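Local coordinates for protein SSD1 (Saccharomyces cerevisiae S288C, PDB 7AM1) that binds mRNA untranslated regions and represses translation as a non-enzymatic member of the RNase II family, at residues L30-K35 against K58-A63; K463-G468 against N557-E562; P520-L525 against E606-V611; F746-P751 against Q887-L892. All coordinates share one frame; numbering follows the deposited sequence.

Contacts 1, 3 and 4 are buried, whereas contact 2 lies at the surface, its centre about 29 Å from the centre of the chain. Contacts 2 and 3 both belong to the RNB domain: one sets helix 544-568 on a sheet, the other joins two helices. Contact 4 belongs to the C-terminal OB-type domain, and contact 1 to a sheet domain near the N-terminus that is consistent with an OB fold. No two share a helix or strand. Contacts 3 and 4 are wholly apolar, contact 1 adds an arginine that packs its aliphatic part on a leucine and its guanidinium on a valine, and contact 2 backs its methyl packing with a water bridge. None touches another.

Contact 1: residues L30-K35 against K58-A63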
loop_
_atom_site.group_PDB
_atom_site.type_symbol
_atom_site.label_atom_id
_atom_site.label_comp_id
_atom_site.label_asym_id
_atom_site.label_seq_id
_atom_site.Cartn_x
_atom_site.Cartn_y
_atom_site.Cartn_z
ATOM N N LEU A 30 -13.771 -5.506 10.938
ATOM C CA LEU A 30 -13.055 -6.747 11.196
ATOM C C LEU A 30 -11.827 -6.850 10.297
ATOM O O LEU A 30 -11.909 -6.597 9.090
ATOM C CB LEU A 30 -13.979 -7.941 10.960
ATOM C CG LEU A 30 -13.416 -9.329 11.284
ATOM C CD1 LEU A 30 -13.857 -9.784 12.667
ATOM C CD2 LEU A 30 -13.839 -10.335 10.226
ATOM N N ARG A 31 -10.695 -7.242 10.879
ATOM C CA ARG A 31 -9.472 -7.490 10.121
ATOM C C ARG A 31 -8.860 -8.794 10.608
ATOM O O ARG A 31 -8.559 -8.934 11.798
ATOM C CB ARG A 31 -8.482 -6.333 10.292
ATOM C CG ARG A 31 -9.024 -4.968 9.870
ATOM C CD ARG A 31 -9.028 -4.793 8.356
ATOM N NE ARG A 31 -9.445 -3.448 7.955
ATOM C CZ ARG A 31 -9.949 -3.140 6.761
ATOM N NH1 ARG A 31 -10.106 -4.079 5.836
ATOM N NH2 ARG A 31 -10.298 -1.889 6.492
ATOM N N VAL A 32 -8.684 -9.746 9.702
ATOM C CA VAL A 32 -8.127 -11.044 10.066
ATOM C C VAL A 32 -6.609 -10.961 10.015
ATOM O O VAL A 32 -6.036 -10.290 9.148
ATOM C CB VAL A 32 -8.675 -12.161 9.155
ATOM C CG1 VAL A 32 -10.072 -11.797 8.622
ATOM C CG2 VAL A 32 -7.719 -12.470 8.027
ATOM N N ASN A 33 -5.953 -11.620 10.969
ATOM C CA ASN A 33 -4.496 -11.697 10.987
ATOM C C ASN A 33 -4.029 -12.638 9.881
ATOM O O ASN A 33 -4.216 -13.856 9.975
ATOM C CB ASN A 33 -4.006 -12.170 12.351
ATOM N N LYS A 34 -3.422 -12.082 8.831
ATOM C CA LYS A 34 -2.990 -12.906 7.705
ATOM C C LYS A 34 -2.038 -14.005 8.168
ATOM O O LYS A 34 -2.064 -15.126 7.645
ATOM C CB LYS A 34 -2.331 -12.026 6.641
ATOM C CG LYS A 34 -2.296 -12.640 5.247
ATOM N N LYS A 35 -1.190 -13.703 9.153
ATOM C CA LYS A 35 -0.259 -14.702 9.669
ATOM C C LYS A 35 -1.001 -15.813 10.402
ATOM O O LYS A 35 -0.881 -16.992 10.048
ATOM C CB LYS A 35 0.773 -14.038 10.583
ATOM C CG LYS A 35 2.086 -13.692 9.887
ATOM C CD LYS A 35 2.805 -14.946 9.404
ATOM C CE LYS A 35 4.169 -14.634 8.810
ATOM N NZ LYS A 35 5.254 -14.663 9.833
ATOM N N LYS A 58 -15.184 -19.488 15.959
ATOM C CA LYS A 58 -16.513 -19.377 16.550
ATOM C C LYS A 58 -16.852 -17.928 16.869
ATOM O O LYS A 58 -17.924 -17.434 16.501
ATOM C CB LYS A 58 -16.606 -20.229 17.819
ATOM C CG LYS A 58 -17.947 -20.111 18.551
ATOM C CD LYS A 58 -17.981 -20.937 19.833
ATOM N N ASP A 59 -15.946 -17.227 17.556
ATOM C CA ASP A 59 -16.215 -15.851 17.959
ATOM C C ASP A 59 -16.225 -14.891 16.777
ATOM O O ASP A 59 -16.847 -13.827 16.869
ATOM C CB ASP A 59 -15.188 -15.407 19.002
ATOM C CG ASP A 59 -15.389 -16.099 20.343
ATOM O OD1 ASP A 59 -16.442 -16.744 20.529
ATOM O OD2 ASP A 59 -14.493 -16.009 21.209
ATOM N N ARG A 60 -15.546 -15.234 15.680
ATOM C CA ARG A 60 -15.637 -14.423 14.470
ATOM C C ARG A 60 -16.999 -14.569 13.810
ATOM O O ARG A 60 -17.433 -13.673 13.077
ATOM C CB ARG A 60 -14.543 -14.817 13.480
ATOM C CG ARG A 60 -14.374 -13.818 12.343
ATOM C CD ARG A 60 -13.351 -14.300 11.340
ATOM N NE ARG A 60 -12.103 -14.656 11.999
ATOM C CZ ARG A 60 -11.031 -15.113 11.366
ATOM N NH1 ARG A 60 -11.056 -15.267 10.049
ATOM N NH2 ARG A 60 -9.939 -15.416 12.053
ATOM N N ASN A 61 -17.663 -15.697 14.043
ATOM C CA ASN A 61 -19.046 -15.927 13.639
ATOM C C ASN A 61 -19.287 -15.585 12.171
ATOM O O ASN A 61 -20.227 -14.872 11.816
ATOM C CB ASN A 61 -20.009 -15.152 14.538
ATOM C CG ASN A 61 -21.406 -15.724 14.503
ATOM O OD1 ASN A 61 -21.642 -16.773 13.902
ATOM N ND2 ASN A 61 -22.338 -15.052 15.163
ATOM N N ARG A 62 -18.439 -16.130 11.305
ATOM C CA ARG A 62 -18.649 -16.126 9.860
ATOM C C ARG A 62 -18.483 -14.748 9.234
ATOM O O ARG A 62 -18.765 -14.582 8.041
ATOM C CB ARG A 62 -20.035 -16.692 9.518
ATOM C CG ARG A 62 -20.268 -18.083 10.116
ATOM C CD ARG A 62 -21.743 -18.464 10.186
ATOM N NE ARG A 62 -22.459 -17.669 11.182
ATOM C CZ ARG A 62 -23.636 -17.080 10.980
ATOM N NH1 ARG A 62 -24.267 -17.206 9.818
ATOM N NH2 ARG A 62 -24.193 -16.376 11.957
ATOM N N ALA A 63 -18.015 -13.758 9.989
ATOM C CA ALA A 63 -17.741 -12.451 9.409
ATOM C C ALA A 63 -16.547 -12.540 8.466
ATOM O O ALA A 63 -15.679 -13.406 8.607
ATOM C CB ALA A 63 -17.475 -11.418 10.504
#
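L30 and R60 cross at about a right angle, the methyls of the leucine set against the aliphatic base of the arginine. L30 swings CG away from its backbone N (chi1 -176°), which carries the isobutyl group towards 58-63. L30 CD1 lies 4.1 Å from R60 CG, and L30 CD2 reaches A63 CB at 3.8 Å. R60 starts out extended and bends at chi3 (-52°), which turns the guanidinium beside V32: the valine CB sits over one face, and V32 CG1 is 3.9 Å from R60 NH1. The charged end is held from outside, NH2 bonding to the carbonyl oxygen of R37. Replacing R60 by an alanine would probably take away one surface that L30 and V32 pack on, and leave the R37 carbonyl without this donor. N61 and R62, both with positive phi, form the corner of a type I' turn closed by A63 N to R60 O (3.1 Å), which brings A63 CB against L30. A short helix (56-60) packed on the first strand of a five-stranded sheet, and lying in the chain between the third and fourth strands (52-55 and 68-73), is characteristic of the OB fold, consistent with the first cold-shock domain of RNase II relatives.

Contact 2: residues K463-G468 against N557-E562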
loop_
_atom_site.group_PDB
_atom_site.type_symbol
_atom_site.label_atom_id
_atom_site.label_comp_id
_atom_site.label_asym_id
_atom_site.label_seq_id
_atom_site.Cartn_x
_atom_site.Cartn_y
_atom_site.Cartn_z
ATOM N N LYS A 463 -1.116 35.455 2.792
ATOM C CA LYS A 463 -1.887 36.634 3.162
ATOM C C LYS A 463 -3.377 36.466 2.897
ATOM O O LYS A 463 -4.198 37.020 3.640
ATOM C CB LYS A 463 -1.379 37.859 2.389
ATOM C CG LYS A 463 0.036 38.296 2.751
ATOM N N SER A 464 -3.749 35.733 1.853
ATOM C CA SER A 464 -5.155 35.481 1.569
ATOM C C SER A 464 -5.260 34.286 0.633
ATOM O O SER A 464 -4.275 33.852 0.028
ATOM C CB SER A 464 -5.841 36.710 0.963
ATOM O OG SER A 464 -5.449 36.895 -0.384
ATOM N N THR A 465 -6.478 33.757 0.529
ATOM C CA THR A 465 -6.768 32.614 -0.324
ATOM C C THR A 465 -8.061 32.864 -1.085
ATOM O O THR A 465 -9.065 33.268 -0.495
ATOM C CB THR A 465 -6.895 31.324 0.495
ATOM O OG1 THR A 465 -5.743 31.160 1.331
ATOM C CG2 THR A 465 -7.010 30.132 -0.433
ATOM N N TRP A 466 -8.020 32.649 -2.397
ATOM C CA TRP A 466 -9.198 32.686 -3.252
ATOM C C TRP A 466 -9.474 31.288 -3.787
ATOM O O TRP A 466 -8.550 30.581 -4.200
ATOM C CB TRP A 466 -9.008 33.656 -4.420
ATOM C CG TRP A 466 -10.208 33.745 -5.324
ATOM C CD1 TRP A 466 -11.276 34.587 -5.191
ATOM C CD2 TRP A 466 -10.454 32.970 -6.503
ATOM N NE1 TRP A 466 -12.171 34.380 -6.212
ATOM C CE2 TRP A 466 -11.691 33.392 -7.030
ATOM C CE3 TRP A 466 -9.749 31.961 -7.165
ATOM C CZ2 TRP A 466 -12.238 32.838 -8.189
ATOM C CZ3 TRP A 466 -10.295 31.411 -8.315
ATOM C CH2 TRP A 466 -11.525 31.854 -8.815
ATOM N N VAL A 467 -10.744 30.892 -3.766
ATOM C CA VAL A 467 -11.182 29.597 -4.272
ATOM C C VAL A 467 -12.406 29.822 -5.149
ATOM O O VAL A 467 -13.366 30.469 -4.719
ATOM C CB VAL A 467 -11.516 28.623 -3.126
ATOM C CG1 VAL A 467 -11.963 27.291 -3.684
ATOM C CG2 VAL A 467 -10.319 28.453 -2.202
ATOM N N GLY A 468 -12.379 29.293 -6.366
ATOM C CA GLY A 468 -13.506 29.506 -7.256
ATOM C C GLY A 468 -13.325 28.791 -8.576
ATOM O O GLY A 468 -12.318 28.116 -8.819
ATOM N N ASN A 557 -5.586 20.686 -0.969
ATOM C CA ASN A 557 -6.613 19.819 -0.400
ATOM C C ASN A 557 -7.005 20.280 0.997
ATOM O O ASN A 557 -8.177 20.203 1.381
ATOM C CB ASN A 557 -6.120 18.374 -0.346
ATOM C CG ASN A 557 -6.088 17.708 -1.704
ATOM O OD1 ASN A 557 -6.937 17.960 -2.559
ATOM N ND2 ASN A 557 -5.121 16.824 -1.899
ATOM N N SER A 558 -6.024 20.726 1.786
ATOM C CA SER A 558 -6.307 21.249 3.117
ATOM C C SER A 558 -7.226 22.461 3.044
ATOM O O SER A 558 -8.169 22.592 3.836
ATOM C CB SER A 558 -4.992 21.612 3.808
ATOM O OG SER A 558 -5.223 22.253 5.047
ATOM N N THR A 559 -6.958 23.364 2.100
ATOM C CA THR A 559 -7.758 24.573 1.960
ATOM C C THR A 559 -9.189 24.241 1.572
ATOM O O THR A 559 -10.139 24.823 2.112
ATOM C CB THR A 559 -7.116 25.495 0.921
ATOM O OG1 THR A 559 -5.847 25.945 1.414
ATOM C CG2 THR A 559 -8.011 26.691 0.614
ATOM N N VAL A 560 -9.361 23.314 0.631
ATOM C CA VAL A 560 -10.697 22.948 0.183
ATOM C C VAL A 560 -11.469 22.268 1.307
ATOM O O VAL A 560 -12.656 22.552 1.516
ATOM C CB VAL A 560 -10.596 22.068 -1.076
ATOM C CG1 VAL A 560 -11.948 21.477 -1.442
ATOM C CG2 VAL A 560 -10.041 22.894 -2.237
ATOM N N ALA A 561 -10.808 21.383 2.062
ATOM C CA ALA A 561 -11.465 20.723 3.188
ATOM C C ALA A 561 -11.984 21.741 4.196
ATOM O O ALA A 561 -13.120 21.636 4.674
ATOM C CB ALA A 561 -10.499 19.752 3.870
ATOM N N GLU A 562 -11.152 22.725 4.550
ATOM C CA GLU A 562 -11.565 23.764 5.490
ATOM C C GLU A 562 -12.762 24.537 4.957
ATOM O O GLU A 562 -13.703 24.841 5.702
ATOM C CB GLU A 562 -10.388 24.707 5.752
ATOM C CG GLU A 562 -9.247 24.058 6.524
ATOM C CD GLU A 562 -7.991 24.920 6.593
ATOM O OE1 GLU A 562 -7.952 25.983 5.938
ATOM O OE2 GLU A 562 -7.030 24.514 7.283
HETATM O O HOH W 1 -5.782 28.599 3.092
#
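T465 on strand 462-472 and T559 on helix 544-568 reach toward each other, tip to tip, through their methyl groups. The apolar part of the contact consists of few atoms. T465 CG2 meets T559 CG2 at 3.7 Å, and V467 CG2 lies 4.0 Å from T559 CG2, the valine sliding past T559 in the opposite direction. T559 CG2 is therefore shared by two residues that project from the same side of the strand. Chi1 of -52° in T465 and -66° in T559 sets each hydroxyl beside its own backbone N and leaves the methyl anti to that N. The polar part is indirect: a water lies 3.1 Å from T465 OG1 and 3.1 Å from T559 OG1, bridging the two hydroxyls. T559 OG1 has direct partners as well, the hydroxyl of Y453 on the adjacent strand 446-456 and the carbonyl oxygen of K555 one turn back in its own helix. The contact thus lays a helix of the RNB domain on its mixed sheet. With no direct hydrogen bond between the segments, T559 packs its methyl on the sheet while its hydroxyl bonds to Y453, K555 and the bridging water, consistent with a contact at the surface.

Contact 3: residues P520-L525 against E606-V611; sequences PTLSLL and ELIKGV
L522, just before helix 523-529, and L525, in the first turn of that helix, present their methyls to I608 on helix 604-612, and the two leucines meet it differently. L525 comes end on: its CD1 and I608 CD1 reach toward each other, tip to tip, at 3.4 Å, closer than carbon atoms usually pack. L522 instead crosses I608 obliquely, its CD1 lying 3.6 Å from I608 CD1 and 3.9 Å from I608 CG2, a methyl laid across both branches of the isoleucine. I608 leaves its helix beside the leucines and not straight at them; the delta methyl gets there by two successive turns, chi1 -69° and chi2 -55°, which fold the longer branch towards 520-525. The other methyl of L522, CD2, goes to the next turn of the helix and meets V611 CG1 at 4.1 Å, again at a slant. L522 thus straddles I608 and V611 with one methyl each. Both segments belong to the RNB domain, and here the start of its helix 523-529 is packed on helix 604-612. L522 occupies the N-cap position, where its side chain has no polar group to cap with. The start of the helix is served from outside instead: the carboxylate of E624, on helix 617-629, accepts a hydrogen bond from L524 N and a weak one from L525 N. The L522 side chain also touches E624, and L524 turns to I625 of the same helix. L607 packs on L627 of helix 617-629 and on M585 and F588 of helix 582-595.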
loop_
_atom_site.group_PDB
_atom_site.type_symbol
_atom_site.label_atom_id
_atom_site.label_comp_id
_atom_site.label_asym_id
_atom_site.label_seq_id
_atom_site.Cartn_x
_atom_site.Cartn_y
_atom_site.Cartn_z
ATOM N N PRO A 520 14.983 14.674 3.132
ATOM C CA PRO A 520 14.346 13.393 2.806
ATOM C C PRO A 520 12.831 13.405 3.017
ATOM O O PRO A 520 12.315 14.214 3.786
ATOM C CB PRO A 520 15.028 12.415 3.769
ATOM C CG PRO A 520 15.372 13.252 4.952
ATOM C CD PRO A 520 15.725 14.609 4.407
ATOM N N THR A 521 12.134 12.495 2.345
ATOM C CA THR A 521 10.681 12.423 2.380
ATOM C C THR A 521 10.251 11.049 2.884
ATOM O O THR A 521 11.060 10.128 3.027
ATOM C CB THR A 521 10.098 12.719 0.987
ATOM O OG1 THR A 521 8.692 12.974 1.086
ATOM C CG2 THR A 521 10.350 11.553 0.029
ATOM N N LEU A 522 8.964 10.919 3.182
ATOM C CA LEU A 522 8.415 9.703 3.778
ATOM C C LEU A 522 7.489 9.058 2.751
ATOM O O LEU A 522 6.282 9.309 2.726
ATOM C CB LEU A 522 7.703 10.021 5.082
ATOM C CG LEU A 522 8.598 10.653 6.152
ATOM C CD1 LEU A 522 7.770 11.051 7.369
ATOM C CD2 LEU A 522 9.743 9.707 6.552
ATOM N N SER A 523 8.073 8.207 1.904
ATOM C CA SER A 523 7.320 7.618 0.806
ATOM C C SER A 523 6.236 6.675 1.304
ATOM O O SER A 523 5.152 6.604 0.716
ATOM C CB SER A 523 8.265 6.872 -0.131
ATOM O OG SER A 523 7.537 6.296 -1.196
ATOM N N LEU A 524 6.505 5.941 2.383
ATOM C CA LEU A 524 5.518 4.983 2.871
ATOM C C LEU A 524 4.336 5.704 3.512
ATOM O O LEU A 524 3.180 5.309 3.315
ATOM C CB LEU A 524 6.178 4.002 3.846
ATOM C CG LEU A 524 7.326 3.161 3.265
ATOM C CD1 LEU A 524 7.912 2.207 4.300
ATOM C CD2 LEU A 524 6.914 2.385 2.021
ATOM N N LEU A 525 4.588 6.778 4.262
ATOM C CA LEU A 525 3.468 7.512 4.843
ATOM C C LEU A 525 2.585 8.113 3.751
ATOM O O LEU A 525 1.357 8.122 3.878
ATOM C CB LEU A 525 3.963 8.595 5.797
ATOM C CG LEU A 525 4.770 8.135 7.016
ATOM C CD1 LEU A 525 4.740 9.214 8.100
ATOM C CD2 LEU A 525 4.296 6.800 7.567
ATOM N N GLU A 606 6.242 15.684 16.661
ATOM C CA GLU A 606 7.568 15.343 17.164
ATOM C C GLU A 606 8.053 14.002 16.628
ATOM O O GLU A 606 9.258 13.816 16.429
ATOM C CB GLU A 606 7.557 15.337 18.691
ATOM C CG GLU A 606 7.250 16.702 19.298
ATOM C CD GLU A 606 8.292 17.747 18.936
ATOM O OE1 GLU A 606 9.450 17.367 18.667
ATOM O OE2 GLU A 606 7.948 18.947 18.905
ATOM N N LEU A 607 7.138 13.064 16.383
ATOM C CA LEU A 607 7.538 11.753 15.884
ATOM C C LEU A 607 8.158 11.870 14.496
ATOM O O LEU A 607 9.253 11.351 14.244
ATOM C CB LEU A 607 6.327 10.819 15.870
ATOM C CG LEU A 607 6.622 9.317 15.872
ATOM C CD1 LEU A 607 5.349 8.520 16.150
ATOM C CD2 LEU A 607 7.249 8.900 14.554
ATOM N N ILE A 608 7.475 12.567 13.586
ATOM C CA ILE A 608 7.970 12.725 12.221
ATOM C C ILE A 608 9.293 13.483 12.220
ATOM O O ILE A 608 10.214 13.157 11.462
ATOM C CB ILE A 608 6.915 13.452 11.365
ATOM C CG1 ILE A 608 5.689 12.565 11.133
ATOM C CG2 ILE A 608 7.518 13.924 10.040
ATOM C CD1 ILE A 608 5.978 11.232 10.542
ATOM N N LYS A 609 9.402 14.517 13.058
ATOM C CA LYS A 609 10.652 15.263 13.151
ATOM C C LYS A 609 11.791 14.369 13.621
ATOM O O LYS A 609 12.927 14.500 13.152
ATOM C CB LYS A 609 10.482 16.446 14.105
ATOM C CG LYS A 609 9.640 17.584 13.557
ATOM C CD LYS A 609 9.595 18.743 14.542
ATOM C CE LYS A 609 8.533 19.746 14.155
ATOM N NZ LYS A 609 8.188 20.678 15.278
ATOM N N GLY A 610 11.504 13.450 14.546
ATOM C CA GLY A 610 12.536 12.538 15.010
ATOM C C GLY A 610 13.035 11.620 13.913
ATOM O O GLY A 610 14.239 11.380 13.789
ATOM N N VAL A 611 12.118 11.114 13.086
ATOM C CA VAL A 611 12.505 10.254 11.974
ATOM C C VAL A 611 13.308 11.044 10.948
ATOM O O VAL A 611 14.382 10.614 10.511
ATOM C CB VAL A 611 11.259 9.604 11.344
ATOM C CG1 VAL A 611 11.635 8.781 10.127
ATOM C CG2 VAL A 611 10.541 8.721 12.362
#

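Contact 4: residues F746-P751 against Q887-L892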
loop_
_atom_site.group_PDB
_atom_site.type_symbol
_atom_site.label_atom_id
_atom_site.label_comp_id
_atom_site.label_asym_id
_atom_site.label_seq_id
_atom_site.Cartn_x
_atom_site.Cartn_y
_atom_site.Cartn_z
ATOM N N PHE A 746 14.921 -13.341 12.181
ATOM C CA PHE A 746 15.132 -11.903 12.236
ATOM C C PHE A 746 14.689 -11.300 10.915
ATOM O O PHE A 746 14.717 -11.960 9.873
ATOM C CB PHE A 746 16.595 -11.545 12.544
ATOM C CG PHE A 746 17.602 -12.105 11.564
ATOM C CD1 PHE A 746 18.071 -13.406 11.691
ATOM C CD2 PHE A 746 18.104 -11.318 10.538
ATOM C CE1 PHE A 746 19.011 -13.919 10.804
ATOM C CE2 PHE A 746 19.045 -11.825 9.642
ATOM C CZ PHE A 746 19.496 -13.131 9.779
ATOM N N ASP A 747 14.276 -10.038 10.976
ATOM C CA ASP A 747 13.812 -9.312 9.805
ATOM C C ASP A 747 14.940 -8.464 9.233
ATOM O O ASP A 747 15.723 -7.861 9.974
ATOM C CB ASP A 747 12.611 -8.427 10.151
ATOM C CG ASP A 747 11.426 -9.229 10.653
ATOM O OD1 ASP A 747 11.356 -10.436 10.328
ATOM O OD2 ASP A 747 10.570 -8.657 11.364
ATOM N N VAL A 748 15.020 -8.435 7.910
ATOM C CA VAL A 748 15.969 -7.599 7.193
ATOM C C VAL A 748 15.175 -6.768 6.201
ATOM O O VAL A 748 14.109 -7.180 5.733
ATOM C CB VAL A 748 17.053 -8.428 6.468
ATOM C CG1 VAL A 748 17.886 -9.220 7.469
ATOM C CG2 VAL A 748 16.414 -9.362 5.449
ATOM N N PHE A 749 15.687 -5.589 5.882
ATOM C CA PHE A 749 15.111 -4.803 4.805
ATOM C C PHE A 749 16.224 -4.392 3.858
ATOM O O PHE A 749 17.398 -4.302 4.234
ATOM C CB PHE A 749 14.320 -3.586 5.323
ATOM C CG PHE A 749 15.155 -2.549 5.996
ATOM C CD1 PHE A 749 15.670 -2.769 7.260
ATOM C CD2 PHE A 749 15.395 -1.337 5.376
ATOM C CE1 PHE A 749 16.433 -1.808 7.890
ATOM C CE2 PHE A 749 16.158 -0.370 5.996
ATOM C CZ PHE A 749 16.678 -0.604 7.259
ATOM N N ILE A 750 15.838 -4.194 2.606
ATOM C CA ILE A 750 16.779 -3.930 1.526
ATOM C C ILE A 750 16.269 -2.667 0.844
ATOM O O ILE A 750 15.374 -2.750 -0.009
ATOM C CB ILE A 750 16.862 -5.130 0.571
ATOM C CG1 ILE A 750 17.003 -6.430 1.377
ATOM C CG2 ILE A 750 18.042 -4.970 -0.380
ATOM C CD1 ILE A 750 16.877 -7.701 0.556
ATOM N N PRO A 751 16.767 -1.482 1.211
ATOM C CA PRO A 751 16.193 -0.249 0.644
ATOM C C PRO A 751 16.280 -0.184 -0.866
ATOM O O PRO A 751 15.443 0.473 -1.499
ATOM C CB PRO A 751 17.017 0.863 1.310
ATOM C CG PRO A 751 17.549 0.254 2.559
ATOM C CD PRO A 751 17.785 -1.197 2.239
ATOM N N GLN A 887 22.451 -3.851 12.137
ATOM C CA GLN A 887 23.707 -4.267 11.536
ATOM C C GLN A 887 23.485 -4.627 10.070
ATOM O O GLN A 887 22.381 -4.978 9.648
ATOM C CB GLN A 887 24.297 -5.462 12.284
ATOM N N LYS A 888 24.554 -4.521 9.287
ATOM C CA LYS A 888 24.539 -4.963 7.899
ATOM C C LYS A 888 24.896 -6.442 7.845
ATOM O O LYS A 888 25.753 -6.910 8.599
ATOM C CB LYS A 888 25.515 -4.145 7.053
ATOM C CG LYS A 888 25.322 -2.638 7.151
ATOM C CD LYS A 888 23.988 -2.218 6.542
ATOM C CE LYS A 888 23.746 -0.717 6.666
ATOM N NZ LYS A 888 23.049 -0.348 7.937
ATOM N N ILE A 889 24.225 -7.174 6.964
ATOM C CA ILE A 889 24.408 -8.621 6.866
ATOM C C ILE A 889 24.261 -9.038 5.408
ATOM O O ILE A 889 23.386 -8.513 4.705
ATOM C CB ILE A 889 23.402 -9.361 7.762
ATOM C CG1 ILE A 889 23.608 -10.871 7.680
ATOM C CG2 ILE A 889 21.973 -9.021 7.358
ATOM C CD1 ILE A 889 22.693 -11.663 8.596
ATOM N N PRO A 890 25.079 -9.963 4.903
ATOM C CA PRO A 890 24.867 -10.450 3.531
ATOM C C PRO A 890 23.702 -11.430 3.474
ATOM O O PRO A 890 23.627 -12.376 4.263
ATOM C CB PRO A 890 26.197 -11.125 3.177
ATOM C CG PRO A 890 26.817 -11.458 4.473
ATOM C CD PRO A 890 26.335 -10.469 5.485
ATOM N N ILE A 891 22.800 -11.201 2.521
ATOM C CA ILE A 891 21.544 -11.933 2.418
ATOM C C ILE A 891 21.422 -12.506 1.014
ATOM O O ILE A 891 21.643 -11.796 0.025
ATOM C CB ILE A 891 20.332 -11.032 2.735
ATOM C CG1 ILE A 891 20.309 -10.659 4.222
ATOM C CG2 ILE A 891 19.021 -11.699 2.323
ATOM C CD1 ILE A 891 20.248 -11.841 5.158
ATOM N N LEU A 892 21.058 -13.780 0.931
ATOM C CA LEU A 892 20.679 -14.411 -0.326
ATOM C C LEU A 892 19.196 -14.154 -0.567
ATOM O O LEU A 892 18.368 -14.386 0.320
ATOM C CB LEU A 892 20.974 -15.909 -0.276
ATOM C CG LEU A 892 22.462 -16.257 -0.168
ATOM C CD1 LEU A 892 22.666 -17.564 0.579
ATOM C CD2 LEU A 892 23.094 -16.329 -1.548
#
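I889 reaches across to F746 and V748, and its side chain can be traced branch by branch. At CB it divides. On the short branch, I889 CG2 meets V748 CG1 at 4.1 Å, the two side chains crossing at about a right angle. The long branch runs extended, with CG1 anti to the backbone N (chi1 -179°) and chi2 at 177°, and CG1 delivers CD1 to the F746 ring. I889 CD1 lies 3.7 Å from F746 CZ and 3.8 Å from F746 CE2, the outer carbons of a ring that comes from the opposite direction. Two residues on, I891 points the same way, and I891 CD1 is 4.2 Å from V748 CG1, which thereby faces both isoleucines, approaching it from the same side. The segments belong to strands that pass at 86° to each other, their axes 9.1 Å apart at closest approach. They are not sheet neighbours: strand 732-741 lies between them, and the sheet curls so that both turn these side chains inward, as in the S1-type OB domains that end RNase II relatives. A736 of strand 732-741 and V759 of strand 755-760 also touch I891, while F749, on the other face of strand 745-750, packs against V621 and I625 of helix 617-629.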